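PDB 4XJ6: VC0179-like protein from Escherichia coli, which probably makes cyclic GMP-AMP from ATP and GTP as a di-nucleotide cyclase, a bacterial homologue of cyclic GMP-AMP synthase. Local coordinates for residues M128-G133 with T188-P193; F113-L118 with I259-F264; Q35-R40 with T158-L163. All coordinates share one frame; numbering follows the deposited sequence.

Contact 1: M128-G133 with T188-P193; sequences MDIDDG and THIDVP. With MG (magnesium ion), chain C; MG (magnesium ion), chain B; GH3 (3'-deoxy-guanosine-5'-triphosphate), chain D; GH3 (3'-deoxy-guanosine-5'-triphosphate), chain E.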
# COMPACT_ATOMS: atom_id res chain seq x y z
N MET A 128 -5.40 -5.93 -6.96
CA MET A 128 -5.47 -4.50 -6.64
C MET A 128 -5.23 -4.30 -5.15
O MET A 128 -5.65 -5.12 -4.33
CB MET A 128 -6.83 -3.92 -7.05
CG MET A 128 -6.97 -3.67 -8.54
SD MET A 128 -8.66 -3.27 -9.04
CE MET A 128 -9.55 -4.73 -8.52
N ASP A 129 -4.56 -3.21 -4.80
CA ASP A 129 -4.12 -3.01 -3.43
C ASP A 129 -4.76 -1.78 -2.78
O ASP A 129 -4.59 -0.66 -3.25
CB ASP A 129 -2.60 -2.89 -3.39
CG ASP A 129 -2.06 -2.70 -1.98
OD1 ASP A 129 -1.96 -3.70 -1.24
OD2 ASP A 129 -1.74 -1.55 -1.61
N ILE A 130 -5.50 -2.02 -1.70
CA ILE A 130 -6.08 -0.94 -0.91
C ILE A 130 -5.42 -0.87 0.47
O ILE A 130 -5.50 -1.82 1.25
CB ILE A 130 -7.60 -1.12 -0.72
CG1 ILE A 130 -8.27 -1.49 -2.04
CG2 ILE A 130 -8.21 0.15 -0.14
CD1 ILE A 130 -9.75 -1.74 -1.91
N ASP A 131 -4.77 0.25 0.75
CA ASP A 131 -4.13 0.43 2.05
C ASP A 131 -5.01 1.28 2.95
O ASP A 131 -4.87 2.50 3.00
CB ASP A 131 -2.76 1.09 1.88
CG ASP A 131 -1.90 0.39 0.86
OD1 ASP A 131 -1.35 -0.69 1.18
OD2 ASP A 131 -1.76 0.91 -0.27
N ASP A 132 -5.93 0.63 3.66
CA ASP A 132 -6.84 1.34 4.55
C ASP A 132 -6.43 1.15 6.01
O ASP A 132 -6.61 0.08 6.58
CB ASP A 132 -8.28 0.86 4.34
CG ASP A 132 -9.30 1.86 4.85
OD1 ASP A 132 -9.11 3.07 4.62
OD2 ASP A 132 -10.29 1.43 5.49
N GLY A 133 -5.88 2.20 6.60
CA GLY A 133 -5.39 2.13 7.96
C GLY A 133 -6.46 2.33 9.02
O GLY A 133 -7.42 3.07 8.81
N THR A 188 -8.61 -8.52 -5.28
CA THR A 188 -8.32 -7.39 -4.42
C THR A 188 -7.86 -7.88 -3.06
O THR A 188 -8.39 -8.87 -2.54
CB THR A 188 -9.56 -6.48 -4.25
OG1 THR A 188 -9.94 -5.94 -5.51
CG2 THR A 188 -9.28 -5.34 -3.27
N HIS A 189 -6.87 -7.22 -2.49
CA HIS A 189 -6.56 -7.42 -1.08
C HIS A 189 -6.51 -6.07 -0.37
O HIS A 189 -6.18 -5.05 -0.98
CB HIS A 189 -5.26 -8.20 -0.89
CG HIS A 189 -4.04 -7.49 -1.40
ND1 HIS A 189 -3.30 -7.96 -2.47
CD2 HIS A 189 -3.42 -6.36 -0.98
CE1 HIS A 189 -2.28 -7.14 -2.68
NE2 HIS A 189 -2.33 -6.17 -1.80
N ILE A 190 -6.85 -6.07 0.91
CA ILE A 190 -6.88 -4.84 1.68
C ILE A 190 -5.88 -4.90 2.82
O ILE A 190 -5.97 -5.76 3.70
CB ILE A 190 -8.29 -4.58 2.26
CG1 ILE A 190 -9.32 -4.52 1.13
CG2 ILE A 190 -8.30 -3.30 3.08
CD1 ILE A 190 -10.73 -4.24 1.60
N ASP A 191 -4.91 -4.00 2.79
CA ASP A 191 -3.93 -3.90 3.87
C ASP A 191 -4.45 -3.00 4.99
O ASP A 191 -4.93 -1.89 4.74
CB ASP A 191 -2.60 -3.38 3.34
CG ASP A 191 -1.83 -4.43 2.55
OD1 ASP A 191 -2.13 -5.63 2.73
OD2 ASP A 191 -0.93 -4.06 1.77
N VAL A 192 -4.35 -3.49 6.22
CA VAL A 192 -4.83 -2.74 7.38
C VAL A 192 -3.71 -2.46 8.37
O VAL A 192 -3.54 -3.19 9.35
CB VAL A 192 -5.97 -3.49 8.10
CG1 VAL A 192 -6.62 -2.59 9.14
CG2 VAL A 192 -6.99 -4.00 7.09
N PRO A 193 -2.92 -1.41 8.11
CA PRO A 193 -1.95 -0.98 9.12
C PRO A 193 -2.69 -0.39 10.32
O PRO A 193 -3.70 0.29 10.14
CB PRO A 193 -1.12 0.07 8.39
CG PRO A 193 -2.02 0.59 7.32
CD PRO A 193 -2.86 -0.59 6.89
MG MG C . -0.38 -2.48 0.31
MG MG B . -0.82 0.18 -1.99
PG GH3 D . 0.53 0.15 -4.99
O1G GH3 D . 1.56 -0.73 -5.65
O2G GH3 D . 0.00 -0.48 -3.73
O3G GH3 D . -0.63 0.36 -5.94
O3B GH3 D . 1.23 1.56 -4.67
PB GH3 D . 1.21 2.23 -3.19
O1B GH3 D . 1.42 3.72 -3.32
O2B GH3 D . -0.09 1.98 -2.48
O3A GH3 D . 2.47 1.57 -2.43
PA GH3 D . 2.32 0.58 -1.17
O1A GH3 D . 3.50 -0.36 -1.14
O2A GH3 D . 1.02 -0.20 -1.22
O5' GH3 D . 2.33 1.51 0.14
C5' GH3 D . 1.18 2.22 0.54
C4' GH3 D . 1.58 3.31 1.53
O4' GH3 D . 2.37 2.73 2.55
C3' GH3 D . 2.40 4.42 0.91
C2' GH3 D . 3.33 4.83 2.04
O2' GH3 D . 2.77 5.92 2.73
C1' GH3 D . 3.39 3.62 2.96
N9 GH3 D . 4.68 2.95 2.76
C8 GH3 D . 4.87 1.79 2.06
N7 GH3 D . 6.19 1.46 2.10
C5 GH3 D . 6.84 2.41 2.82
C6 GH3 D . 8.17 2.57 3.17
O6 GH3 D . 9.00 1.74 2.81
N1 GH3 D . 8.55 3.65 3.93
C2 GH3 D . 7.61 4.57 4.35
N2 GH3 D . 7.99 5.62 5.08
N3 GH3 D . 6.29 4.41 3.99
C4 GH3 D . 5.90 3.35 3.25
O3A GH3 E . 4.24 -5.60 2.05
PA GH3 E . 4.80 -4.75 3.29
O1A GH3 E . 5.94 -3.88 2.82
O2A GH3 E . 5.23 -5.64 4.44
O5' GH3 E . 3.56 -3.82 3.71
C5' GH3 E . 2.52 -3.55 2.80
C4' GH3 E . 1.62 -2.47 3.37
O4' GH3 E . 2.12 -2.05 4.62
C3' GH3 E . 1.52 -1.22 2.51
C2' GH3 E . 1.34 -0.11 3.53
O2' GH3 E . -0.02 0.20 3.69
C1' GH3 E . 1.89 -0.67 4.83
N9 GH3 E . 3.20 -0.07 5.10
C8 GH3 E . 4.39 -0.64 4.72
N7 GH3 E . 5.39 0.16 5.13
C5 GH3 E . 4.86 1.22 5.78
C6 GH3 E . 5.46 2.31 6.39
O6 GH3 E . 6.68 2.42 6.39
N1 GH3 E . 4.67 3.27 6.99
C2 GH3 E . 3.30 3.13 6.98
N2 GH3 E . 2.55 4.07 7.57
N3 GH3 E . 2.71 2.04 6.37
C4 GH3 E . 3.48 1.09 5.78
O HOH W 1 -2.55 0.88 -3.01
O HOH W 2 1.51 -3.11 -0.30
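Asp129 and Asp131 on one strand and Asp191 on its parallel neighbour turn three carboxylates to the same face of the central sheet, the metal-binding arrangement of the nucleotidyltransferase fold, with Asp129 and Asp131 as its DxD pair. The strands are joined by backbone bonds from His189 N to Met128 O (3.0 Å), from Ile130 N to His189 O and from Asp191 N to Ile130 O. Asp129 reaches both magnesium ions. Its CG is anti to the backbone N (chi1 -179°); CB lies near O2G of the chain D nucleotide and His189 NE2, and CG faces both metals. At the tip, Asp129 OD2 bridges the metals, 2.0 Å from the magnesium ion of chain B and 2.5 Å from that of chain C. Asp129 OD1 completes a bidentate grip on the chain C ion and also accepts a bent, weak hydrogen bond (130°) from His189 NE2 at 2.6 Å, while Glu127 holds ND1 of the same ring. Asp131 divides its oxygens, OD1 to the chain C ion and OD2 to the chain B ion. Asp191 OD2 binds the chain C ion at 2.2 Å, and its OD1 is salt-bridged to Arg180. On the other face, Ile130 and Ile190 lie side by side against helix 24-57. Beside the metals, the ribose O2' of the chain E nucleotide donates to Asp131 OD1 across 3.0 Å.

Contact 2: F113-L118 with I259-F264; sequences FQYDTL and IVEDWF. With GH3 (3'-deoxy-guanosine-5'-triphosphate), chain D.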
# COMPACT_ATOMS: atom_id res chain seq x y z
N PHE A 113 -4.44 4.22 -3.72
CA PHE A 113 -5.88 4.42 -3.83
C PHE A 113 -6.26 5.80 -3.31
O PHE A 113 -7.38 6.27 -3.53
CB PHE A 113 -6.65 3.34 -3.08
CG PHE A 113 -8.12 3.29 -3.41
CD1 PHE A 113 -8.55 2.72 -4.59
CD2 PHE A 113 -9.06 3.81 -2.53
CE1 PHE A 113 -9.90 2.68 -4.90
CE2 PHE A 113 -10.41 3.76 -2.84
CZ PHE A 113 -10.83 3.19 -4.02
N GLN A 114 -5.32 6.44 -2.62
CA GLN A 114 -5.57 7.75 -2.04
C GLN A 114 -5.05 8.87 -2.95
O GLN A 114 -5.73 9.88 -3.13
CB GLN A 114 -4.93 7.85 -0.65
CG GLN A 114 -5.15 9.19 0.04
CD GLN A 114 -6.62 9.50 0.26
OE1 GLN A 114 -7.46 8.60 0.37
NE2 GLN A 114 -6.95 10.79 0.34
N TYR A 115 -3.86 8.70 -3.52
CA TYR A 115 -3.34 9.70 -4.45
C TYR A 115 -3.40 9.23 -5.90
O TYR A 115 -2.61 9.67 -6.73
CB TYR A 115 -1.90 10.11 -4.09
CG TYR A 115 -0.99 9.00 -3.59
CD1 TYR A 115 -0.52 8.01 -4.45
CD2 TYR A 115 -0.58 8.96 -2.27
CE1 TYR A 115 0.32 7.01 -4.00
CE2 TYR A 115 0.26 7.97 -1.80
CZ TYR A 115 0.70 6.99 -2.67
OH TYR A 115 1.54 6.00 -2.20
N ASP A 116 -4.35 8.34 -6.19
CA ASP A 116 -4.71 7.99 -7.57
C ASP A 116 -3.55 7.49 -8.43
O ASP A 116 -3.18 8.13 -9.42
CB ASP A 116 -5.37 9.21 -8.25
CG ASP A 116 -5.98 8.86 -9.59
OD1 ASP A 116 -6.41 7.71 -9.78
OD2 ASP A 116 -6.03 9.75 -10.47
N THR A 117 -2.98 6.35 -8.06
CA THR A 117 -1.97 5.69 -8.89
C THR A 117 -2.18 4.18 -8.88
O THR A 117 -1.28 3.41 -9.23
CB THR A 117 -0.53 6.01 -8.43
OG1 THR A 117 -0.41 5.78 -7.02
CG2 THR A 117 -0.17 7.46 -8.73
N LEU A 118 -3.37 3.75 -8.48
CA LEU A 118 -3.70 2.33 -8.42
C LEU A 118 -3.91 1.76 -9.81
O LEU A 118 -4.79 2.20 -10.55
CB LEU A 118 -4.95 2.11 -7.56
CG LEU A 118 -5.40 0.65 -7.46
CD1 LEU A 118 -4.30 -0.19 -6.85
CD2 LEU A 118 -6.66 0.56 -6.64
N ILE A 259 2.60 12.00 5.27
CA ILE A 259 3.85 12.61 4.82
C ILE A 259 4.20 12.21 3.38
O ILE A 259 4.56 13.06 2.57
CB ILE A 259 5.02 12.24 5.75
CG1 ILE A 259 4.81 12.85 7.14
CG2 ILE A 259 6.35 12.70 5.17
CD1 ILE A 259 5.89 12.51 8.14
N VAL A 260 4.08 10.92 3.07
CA VAL A 260 4.31 10.44 1.71
C VAL A 260 3.22 10.96 0.77
O VAL A 260 3.49 11.34 -0.37
CB VAL A 260 4.35 8.90 1.66
CG1 VAL A 260 4.21 8.39 0.22
CG2 VAL A 260 5.64 8.39 2.29
N GLU A 261 1.98 10.99 1.27
CA GLU A 261 0.86 11.50 0.50
C GLU A 261 1.07 12.97 0.15
O GLU A 261 0.92 13.37 -1.01
CB GLU A 261 -0.45 11.33 1.27
CG GLU A 261 -1.65 11.97 0.60
CD GLU A 261 -2.95 11.70 1.34
OE1 GLU A 261 -2.94 10.94 2.33
OE2 GLU A 261 -3.99 12.26 0.92
N ASP A 262 1.41 13.77 1.15
CA ASP A 262 1.68 15.20 0.95
C ASP A 262 2.85 15.42 0.02
O ASP A 262 2.82 16.30 -0.84
CB ASP A 262 1.94 15.90 2.29
CG ASP A 262 0.70 16.02 3.14
OD1 ASP A 262 -0.41 15.85 2.60
OD2 ASP A 262 0.85 16.29 4.35
N TRP A 263 3.90 14.61 0.18
CA TRP A 263 5.09 14.74 -0.64
C TRP A 263 4.82 14.44 -2.11
O TRP A 263 5.31 15.14 -3.00
CB TRP A 263 6.19 13.81 -0.13
CG TRP A 263 7.22 13.48 -1.16
CD1 TRP A 263 8.30 14.23 -1.51
CD2 TRP A 263 7.26 12.31 -1.99
NE1 TRP A 263 9.02 13.60 -2.50
CE2 TRP A 263 8.39 12.41 -2.81
CE3 TRP A 263 6.44 11.18 -2.10
CZ2 TRP A 263 8.74 11.43 -3.73
CZ3 TRP A 263 6.78 10.21 -3.03
CH2 TRP A 263 7.92 10.34 -3.83
N PHE A 264 4.03 13.40 -2.36
CA PHE A 264 3.74 12.98 -3.73
C PHE A 264 2.80 13.96 -4.42
O PHE A 264 2.99 14.29 -5.59
CB PHE A 264 3.15 11.57 -3.77
CG PHE A 264 2.90 11.07 -5.16
CD1 PHE A 264 3.95 10.96 -6.05
CD2 PHE A 264 1.63 10.71 -5.57
CE1 PHE A 264 3.73 10.50 -7.34
CE2 PHE A 264 1.41 10.25 -6.86
CZ PHE A 264 2.47 10.15 -7.74
PG GH3 D . 0.53 0.15 -4.99
O1G GH3 D . 1.56 -0.73 -5.65
O2G GH3 D . 0.00 -0.48 -3.73
O3G GH3 D . -0.63 0.36 -5.94
O3B GH3 D . 1.23 1.56 -4.67
PB GH3 D . 1.21 2.23 -3.19
O1B GH3 D . 1.42 3.72 -3.32
O2B GH3 D . -0.09 1.98 -2.48
O3A GH3 D . 2.47 1.57 -2.43
PA GH3 D . 2.32 0.58 -1.17
O1A GH3 D . 3.50 -0.36 -1.14
O2A GH3 D . 1.02 -0.20 -1.22
O5' GH3 D . 2.33 1.51 0.14
C5' GH3 D . 1.18 2.22 0.54
C4' GH3 D . 1.58 3.31 1.53
O4' GH3 D . 2.37 2.73 2.55
C3' GH3 D . 2.40 4.42 0.91
C2' GH3 D . 3.33 4.83 2.04
O2' GH3 D . 2.77 5.92 2.73
C1' GH3 D . 3.39 3.62 2.96
N9 GH3 D . 4.68 2.95 2.76
C8 GH3 D . 4.87 1.79 2.06
N7 GH3 D . 6.19 1.46 2.10
C5 GH3 D . 6.84 2.41 2.82
C6 GH3 D . 8.17 2.57 3.17
O6 GH3 D . 9.00 1.74 2.81
N1 GH3 D . 8.55 3.65 3.93
C2 GH3 D . 7.61 4.57 4.35
N2 GH3 D . 7.99 5.62 5.08
N3 GH3 D . 6.29 4.41 3.99
C4 GH3 D . 5.90 3.35 3.25
O HOH W 3 -4.30 12.51 -2.01
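Tyr115 and Glu261 mark the nearest backbone approach, 6.7 Å between their CA atoms, where the irregular loop 113-118 passes the helical turns of 259-264. The loop bends at Asp116, whose backbone takes left-handed angles (phi 56°), and the side chains of Tyr115 and Thr117, on either side of it in sequence, both set off toward the helix from their backbones. Tyr115 CG sits between the backbone N and the carbonyl carbon (chi1 38°), the rotamer from which the ring meets Phe264 and reaches the phosphate. Tyr115 and Phe264 form a T-shaped pair: the edge of Phe264 is directed at the face of Tyr115, with ring centroids 5.1 Å apart and planes at 62°. The closest carbons are Tyr115 CD1 and Phe264 CD2, at 3.6 Å. Thr117 meets the same phenylalanine tip to tip, its CG2 lying 3.7 Å from Phe264 CE2. Met301 of helix 297-310 touches both aromatic side chains. Nearer the surface, the extended side chain of Glu261 crosses that of Gln114, and the bond from Gln114 NE2 to Glu261 OE2 is long and weak at 3.4 Å. A water donates to both Gln114 O and Glu261 OE2, bridging the same two residues. At the end of the phenol ring, Tyr115 OH donates to O1B on the beta phosphate of the chain D nucleotide at 2.5 Å, while Val260 CB comes within 3.5 Å of the ribose O2' of that nucleotide. The apolar packing probably helps to position the phenol ring so that OH can donate to the beta phosphate, and loop and helix together help to define the pocket of the metal-bound nucleotide.

Contact 3: Q35-R40 with T158-L163; sequences QIVRER and TSLKSL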
# COMPACT_ATOMS: atom_id res chain seq x y z
N GLN A 35 -15.50 -0.74 2.76
CA GLN A 35 -16.53 -0.44 3.73
C GLN A 35 -16.88 -1.67 4.57
O GLN A 35 -17.14 -1.56 5.76
CB GLN A 35 -17.78 0.10 3.04
CG GLN A 35 -18.76 0.78 3.98
CD GLN A 35 -20.01 1.24 3.27
OE1 GLN A 35 -20.56 0.53 2.43
NE2 GLN A 35 -20.46 2.45 3.59
N ILE A 36 -16.90 -2.83 3.92
CA ILE A 36 -17.14 -4.09 4.61
C ILE A 36 -16.11 -4.33 5.72
O ILE A 36 -16.46 -4.75 6.83
CB ILE A 36 -17.10 -5.29 3.62
CG1 ILE A 36 -18.26 -5.21 2.63
CG2 ILE A 36 -17.13 -6.61 4.38
CD1 ILE A 36 -18.17 -6.22 1.50
N VAL A 37 -14.85 -4.05 5.42
CA VAL A 37 -13.77 -4.24 6.38
C VAL A 37 -13.83 -3.21 7.50
O VAL A 37 -13.59 -3.52 8.66
CB VAL A 37 -12.40 -4.17 5.69
CG1 VAL A 37 -11.26 -4.26 6.70
CG2 VAL A 37 -12.29 -5.27 4.65
N ARG A 38 -14.18 -1.97 7.13
CA ARG A 38 -14.29 -0.89 8.10
C ARG A 38 -15.40 -1.17 9.11
O ARG A 38 -15.20 -1.03 10.32
CB ARG A 38 -14.55 0.44 7.40
CG ARG A 38 -13.37 0.96 6.59
CD ARG A 38 -13.60 2.38 6.09
NE ARG A 38 -12.43 2.92 5.40
CZ ARG A 38 -12.31 4.18 5.00
NH1 ARG A 38 -13.29 5.05 5.23
NH2 ARG A 38 -11.21 4.58 4.38
N GLU A 39 -16.57 -1.56 8.61
CA GLU A 39 -17.73 -1.83 9.45
C GLU A 39 -17.48 -2.99 10.40
O GLU A 39 -17.92 -2.97 11.55
CB GLU A 39 -18.96 -2.10 8.58
CG GLU A 39 -19.47 -0.88 7.84
CD GLU A 39 -20.38 -1.24 6.68
OE1 GLU A 39 -20.51 -2.44 6.38
OE2 GLU A 39 -20.97 -0.32 6.08
N ARG A 40 -16.78 -4.01 9.92
CA ARG A 40 -16.45 -5.17 10.73
C ARG A 40 -15.47 -4.80 11.84
O ARG A 40 -15.61 -5.25 12.98
CB ARG A 40 -15.88 -6.29 9.87
CG ARG A 40 -15.45 -7.52 10.64
CD ARG A 40 -16.59 -8.07 11.47
NE ARG A 40 -17.74 -8.44 10.65
CZ ARG A 40 -17.96 -9.66 10.18
NH1 ARG A 40 -17.11 -10.64 10.44
NH2 ARG A 40 -19.04 -9.91 9.44
N THR A 158 -8.80 -10.02 14.50
CA THR A 158 -10.16 -10.48 14.75
C THR A 158 -11.09 -10.10 13.61
O THR A 158 -11.88 -10.93 13.14
CB THR A 158 -10.72 -9.89 16.06
OG1 THR A 158 -9.96 -10.38 17.17
CG2 THR A 158 -12.17 -10.28 16.25
N SER A 159 -10.99 -8.86 13.15
CA SER A 159 -11.83 -8.37 12.07
C SER A 159 -11.62 -9.14 10.77
O SER A 159 -12.58 -9.60 10.15
CB SER A 159 -11.57 -6.88 11.83
OG SER A 159 -12.37 -6.39 10.78
N LEU A 160 -10.37 -9.28 10.36
CA LEU A 160 -10.04 -9.91 9.08
C LEU A 160 -10.25 -11.42 9.12
O LEU A 160 -10.67 -12.02 8.12
CB LEU A 160 -8.61 -9.57 8.69
CG LEU A 160 -8.30 -8.08 8.61
CD1 LEU A 160 -6.86 -7.84 8.19
CD2 LEU A 160 -9.27 -7.37 7.66
N LYS A 161 -9.95 -12.05 10.25
CA LYS A 161 -10.14 -13.49 10.40
C LYS A 161 -11.62 -13.84 10.48
O LYS A 161 -12.02 -14.94 10.09
CB LYS A 161 -9.41 -14.00 11.64
CG LYS A 161 -7.91 -14.14 11.45
CD LYS A 161 -7.22 -14.56 12.74
CE LYS A 161 -6.30 -15.74 12.50
NZ LYS A 161 -4.99 -15.59 13.20
N SER A 162 -12.43 -12.91 10.97
CA SER A 162 -13.88 -13.12 11.01
C SER A 162 -14.45 -13.04 9.60
O SER A 162 -15.39 -13.75 9.26
CB SER A 162 -14.55 -12.09 11.92
OG SER A 162 -14.54 -10.80 11.33
N LEU A 163 -13.86 -12.16 8.78
CA LEU A 163 -14.24 -12.03 7.38
C LEU A 163 -13.79 -13.27 6.60
O LEU A 163 -14.51 -13.75 5.72
CB LEU A 163 -13.64 -10.77 6.77
CG LEU A 163 -14.20 -9.44 7.30
CD1 LEU A 163 -13.48 -8.27 6.65
CD2 LEU A 163 -15.69 -9.37 7.03
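Arg40 carries the polar part of the contact between helices 35-40 and 158-163, reaching Ser162 with its aliphatic chain drawn over Ser159. The chain turns at chi2 (56°) and again at chi3, which turns the guanidinium along the flank of the neighbouring helix, where Arg40 NH1 donates to Ser162 OG at 2.7 Å, with the oxygen only 12° out of the guanidinium plane. Ser162 OG in turn donates to Ser159 O, 2.6 Å away within its own helix, approaching from above the carbonyl plane. The helical N-H of Leu163 reaches Ser159 O from the same face, so this carbonyl is held by two donors. The other end of the guanidinium, NH2, forms a salt bridge to Glu166, further along the same helix as Ser162. Ser159 OG sits 3.3 Å from Arg40 CG and finds its hydrogen-bonding partner in Thr41.

Van der Waals contacts make up another part of the interface. Leu163 uses both branches: CD2 rests over one face of the charged Arg40 guanidinium, 3.9 Å from CZ, whereas CD1 makes a methyl-methyl contact 3.8 Å from Val37 CG2. The other methyl of Val37, CG1, touches Leu160 CD2 at 3.8 Å. Ile36 CG2 adds a looser contact to Leu163 CD2, and Trp170 lies against both of these residues.

The axes of the two short helix segments approach to 9.5 Å, and their directions make an angle of 122°. On the sheet side, Val37 touches Ile190 and Leu160 touches Val192, so the pair lies on the face of the central sheet turned away from the magnesium ions. Helix 149-166 and the long helix 24-57 thus back the mixed sheet of the nucleotidyltransferase domain, an alpha/beta layering consistent with this fold.

Contacts 1 and 3 lie on successive layers of one core, their centres about 12 Å apart: the sheet strands of contact 1 are covered by the helix pair of contact 3, with a salt bridge from Arg38 to Asp132. The centre of contact 2 is about 14 Å from that of contact 1 and about 24 Å from that of contact 3, on the nucleotide side, and both contacts 1 and 2 touch the chain D nucleotide; Leu118 also packs on Asp129. Along the chain, contact 1 is nested inside the loop that contact 2 closes, whereas contact 3 alternates with both. The metal-bearing strands therefore stand between a helical backing and a nucleotide pocket to which helix 257-271 contributes.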